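Local coordinates for ketosynthase (Streptomyces sp. MSC090213JE08, PDB 6KXF) that acts as the ketosynthase of the ishigamide ketosynthase/chain length factor pair, extending acyl chains by condensation with malonyl units, at the interface of chains A and B. Coordinates in Å, arbitrary orientation; residue numbers count along the deposited sequence, not the author numbering. Chains: chain A, Ketosynthase; chain B, Ketosynthase.

Contact 1: the interface of chains A and B. Residues chain A 168-169, 394-396, 398; chain B 155, 159, 171.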
loop_
_atom_site.group_PDB
_atom_site.type_symbol
_atom_site.label_atom_id
_atom_site.label_comp_id
_atom_site.label_asym_id
_atom_site.label_seq_id
_atom_site.Cartn_x
_atom_site.Cartn_y
_atom_site.Cartn_z
ATOM N N THR A 168 1.071 0.725 1.728
ATOM C CA THR A 168 2.419 0.380 2.251
ATOM C C THR A 168 2.273 -0.360 3.585
ATOM O O THR A 168 3.128 -0.259 4.453
ATOM C CB THR A 168 3.300 1.615 2.402
ATOM O OG1 THR A 168 2.671 2.556 3.285
ATOM C CG2 THR A 168 3.598 2.275 1.077
ATOM N N ALA A 169 1.166 -1.107 3.711
ATOM C CA ALA A 169 0.949 -2.142 4.696
ATOM C C ALA A 169 1.160 -1.565 6.104
ATOM O O ALA A 169 0.501 -0.615 6.492
ATOM C CB ALA A 169 1.842 -3.318 4.364
ATOM N N ALA A 394 7.386 -1.844 7.581
ATOM C CA ALA A 394 6.568 -2.851 6.936
ATOM C C ALA A 394 7.441 -3.843 6.150
ATOM O O ALA A 394 8.630 -3.604 5.975
ATOM C CB ALA A 394 5.603 -2.139 6.025
ATOM N N PHE A 395 6.820 -4.933 5.665
ATOM C CA PHE A 395 7.424 -5.750 4.641
ATOM C C PHE A 395 7.794 -4.861 3.451
ATOM O O PHE A 395 7.374 -3.680 3.383
ATOM C CB PHE A 395 6.491 -6.891 4.232
ATOM C CG PHE A 395 6.224 -7.924 5.300
ATOM C CD1 PHE A 395 6.957 -7.961 6.483
ATOM C CD2 PHE A 395 5.245 -8.887 5.112
ATOM C CE1 PHE A 395 6.688 -8.904 7.459
ATOM C CE2 PHE A 395 5.011 -9.861 6.071
ATOM C CZ PHE A 395 5.737 -9.872 7.241
ATOM N N ALA A 396 8.650 -5.396 2.564
ATOM C CA ALA A 396 9.152 -4.657 1.351
ATOM C C ALA A 396 10.125 -3.524 1.752
ATOM O O ALA A 396 10.420 -2.618 0.967
ATOM C CB ALA A 396 7.973 -4.146 0.549
ATOM N N ASN A 398 9.806 -0.981 3.712
ATOM C CA ASN A 398 9.235 0.368 3.750
ATOM C C ASN A 398 9.304 0.871 5.203
ATOM O O ASN A 398 8.678 0.280 6.063
ATOM C CB ASN A 398 7.760 0.424 3.269
ATOM C CG ASN A 398 7.557 0.129 1.790
ATOM O OD1 ASN A 398 6.436 0.191 1.285
ATOM N ND2 ASN A 398 8.634 -0.136 1.065
ATOM N N ASN B 155 2.366 -3.944 -1.328
ATOM C CA ASN B 155 3.564 -3.189 -1.665
ATOM C C ASN B 155 4.742 -4.062 -2.194
ATOM O O ASN B 155 5.827 -3.532 -2.354
ATOM C CB ASN B 155 4.045 -2.316 -0.508
ATOM C CG ASN B 155 4.382 -3.086 0.743
ATOM O OD1 ASN B 155 3.997 -4.246 0.891
ATOM N ND2 ASN B 155 5.066 -2.421 1.666
ATOM N N GLY B 159 8.640 -2.789 -3.635
ATOM C CA GLY B 159 9.755 -3.178 -2.789
ATOM C C GLY B 159 10.754 -4.039 -3.540
ATOM O O GLY B 159 11.967 -3.909 -3.307
ATOM N N ASN B 171 9.774 4.721 -1.052
ATOM C CA ASN B 171 9.195 3.606 -1.693
ATOM C C ASN B 171 7.724 3.503 -1.277
ATOM O O ASN B 171 7.460 3.253 -0.127
ATOM C CB ASN B 171 9.954 2.330 -1.339
ATOM C CG ASN B 171 9.640 1.198 -2.277
ATOM O OD1 ASN B 171 8.764 0.371 -1.988
ATOM N ND2 ASN B 171 10.321 1.192 -3.422
HETATM O O HOH W 1 5.854 0.475 -1.473
HETATM O O HOH W 2 12.543 -3.285 -0.685
#

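Contact 2: the interface of chains A and B. Residues chain A 145-146, 165, 167; chain B 121-122, 154, 175-176.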
loop_
_atom_site.group_PDB
_atom_site.type_symbol
_atom_site.label_atom_id
_atom_site.label_comp_id
_atom_site.label_asym_id
_atom_site.label_seq_id
_atom_site.Cartn_x
_atom_site.Cartn_y
_atom_site.Cartn_z
ATOM N N ALA A 145 -8.967 -1.452 -2.830
ATOM C CA ALA A 145 -8.515 -0.620 -1.728
ATOM C C ALA A 145 -8.740 0.866 -2.001
ATOM O O ALA A 145 -8.828 1.636 -1.041
ATOM C CB ALA A 145 -7.066 -0.910 -1.413
ATOM N N GLY A 146 -8.800 1.295 -3.278
ATOM C CA GLY A 146 -8.988 2.759 -3.572
ATOM C C GLY A 146 -10.290 3.314 -2.980
ATOM O O GLY A 146 -10.437 4.545 -2.680
ATOM N N THR A 165 -5.554 5.953 -1.437
ATOM C CA THR A 165 -5.317 4.886 -0.517
ATOM C C THR A 165 -3.863 4.426 -0.660
ATOM O O THR A 165 -3.432 3.966 -1.745
ATOM C CB THR A 165 -6.270 3.714 -0.740
ATOM O OG1 THR A 165 -7.597 4.223 -0.582
ATOM C CG2 THR A 165 -5.994 2.585 0.218
ATOM N N THR A 167 -1.017 1.899 0.186
ATOM C CA THR A 167 -0.967 0.486 0.426
ATOM C C THR A 167 0.483 0.077 0.709
ATOM O O THR A 167 1.061 -0.785 0.002
ATOM C CB THR A 167 -1.609 -0.301 -0.729
ATOM O OG1 THR A 167 -0.865 -0.153 -1.936
ATOM C CG2 THR A 167 -3.024 0.146 -1.019
ATOM N N THR B 121 -4.484 -1.777 -8.279
ATOM C CA THR B 121 -5.897 -1.846 -8.004
ATOM C C THR B 121 -6.077 -2.490 -6.630
ATOM O O THR B 121 -6.582 -1.827 -5.691
ATOM C CB THR B 121 -6.695 -2.591 -9.081
ATOM O OG1 THR B 121 -6.571 -1.929 -10.345
ATOM C CG2 THR B 121 -8.163 -2.680 -8.702
ATOM N N MET B 122 -5.708 -3.778 -6.548
ATOM C CA MET B 122 -5.775 -4.563 -5.325
ATOM C C MET B 122 -4.692 -5.649 -5.329
ATOM O O MET B 122 -4.817 -6.685 -4.664
ATOM C CB MET B 122 -7.162 -5.193 -5.135
ATOM C CG MET B 122 -7.415 -5.715 -3.728
ATOM S SD MET B 122 -7.095 -4.443 -2.450
ATOM C CE MET B 122 -7.641 -5.295 -0.972
ATOM N N LEU B 154 0.547 -5.920 -0.920
ATOM C CA LEU B 154 0.191 -4.942 -1.904
ATOM C C LEU B 154 1.432 -4.139 -2.283
ATOM O O LEU B 154 1.560 -3.723 -3.453
ATOM C CB LEU B 154 -0.927 -4.036 -1.357
ATOM C CG LEU B 154 -2.244 -4.728 -1.007
ATOM C CD1 LEU B 154 -3.283 -3.710 -0.513
ATOM C CD2 LEU B 154 -2.790 -5.510 -2.192
ATOM N N ALA B 175 -3.218 2.725 -4.270
ATOM C CA ALA B 175 -4.324 2.065 -5.006
ATOM C C ALA B 175 -5.014 3.078 -5.934
ATOM O O ALA B 175 -4.456 4.134 -6.216
ATOM C CB ALA B 175 -5.296 1.433 -4.043
ATOM N N GLY B 176 -6.252 2.780 -6.348
ATOM C CA GLY B 176 -7.053 3.696 -7.138
ATOM C C GLY B 176 -7.458 3.157 -8.509
ATOM O O GLY B 176 -8.157 3.848 -9.252
HETATM O O HOH W 3 -7.902 0.289 -5.936
#

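Contact 1: the interface of chains A and B
A:Asn398 and B:Asn155 approach from opposite directions across the dimer interface, the edge of the B:Asn155 amide turned to the face of the A:Asn398 carbonyl, the planes almost perpendicular. The B:Asn155 amide nitrogen ND2 gives a hydrogen bond to the side-chain oxygen OD1 of A:Asn398 at 3.0 Å. The acceptor lies close to the plane of the donating amide, whereas the donor stands above the A:Asn398 carbonyl plane, 71° out of it. ND2 of B:Asn155 also reaches the backbone oxygen of A:Phe395 at 3.1 Å, a weak and bent bond. A chi1 of 60°, which sets CG between the backbone N and the carbonyl carbon, sends this amide into a slot of chain A. There the methyl CB of A:Ala396 covers one face, 3.7 Å from CG of B:Asn155, while A:Thr168 and the methyl of A:Ala169 border the opposite face.

The other branch of A:Asn398 turns to B:Asn171, whose side chain crosses it at about a right angle. ND2 of A:Asn398 donates to OD1 of B:Asn171 at 3.1 Å, approaching 31° off the acceptor's carbonyl plane. Both ends of the A:Asn398 amide are thus engaged, and water 1 additionally bridges its OD1 to OD1 of B:Asn171. A second water joins the backbone oxygens of A:Ala396 and B:Gly159, each 2.8 Å from that water. A leucine in place of A:Asn398 would probably cost B:Asn155 ND2 its straighter acceptor and B:Asn171 OD1 its amide donor, leaving the first with the weak A:Phe395 bond and the second with water.

On chain A the patch combines the 3-10 turn 395-397 and the start of strand 398-405, in the phenylalanine-containing loop typical of ketosynthases, with the segment leading to the nucleophilic cysteine just after A:Ala169. Chain B contributes the residue preceding helix 156-165, a glycine within that helix and the first residue of strand 171-174.

Contact 2: the interface of chains A and B
A backbone hydrogen bond joins A:Thr165 to B:Ala175: the amide nitrogen of B:Ala175 donates to the carbonyl oxygen of A:Thr165 at 2.8 Å.

A water-mediated link lies beside it. Water 3 is shared by the amide nitrogens of A:Gly146 and B:Gly176, 3.0 Å from each, and by the backbone oxygen of B:Thr121, tying three main-chain segments together without any side chain.

Apolar contacts lie alongside these polar links. The methyl CB of B:Ala175 lies 3.9 Å from CB of A:Ala145 and also touches CA of A:Gly146 and CG2 of A:Thr167. B:Met122, its chain bent at chi2 (53°), brings its sulfur SD to 3.7 Å from CB of A:Ala145. Farther along, the side chains of A:Thr167 and B:Leu154 cross at about a right angle, with the leucine branch CD1 3.8 Å from CB of the threonine. The threonine's CG2, anti to its carbonyl carbon, is thereby directed between this branch and the B:Ala175 methyl.

Within chain A, the A:Thr165 hydroxyl OG1 donates to the backbone oxygen of A:Ala145 at 2.9 Å. This bond ties the loop before helix 147-156 to the end of strand 161-166 and is likely to hold both pieces in place for their meeting with chain B.

The site joins the end of strand 161-166 to the segment just after strand 171-174 by a main-chain bond, in keeping with the thiolase-fold dimer, and probably steadies the segment of the ketosynthase that leads to its active-site cysteine.

The C-alpha centres of contact 1 and contact 2 lie about 13 Å apart, and the two form neighbouring parts of one interface. Chain A runs directly from A:Thr167 in contact 2 to A:Thr168 in contact 1; chain B likewise has B:Leu154 in one and B:Asn155 in the other. Strand 171-174 of chain B spans the pair, starting in contact 1 and leading into contact 2. A shift in either backbone would therefore probably be felt in both contacts. Together they probably fix the relative placement of ketosynthase and chain length factor around the approach to the catalytic cysteine.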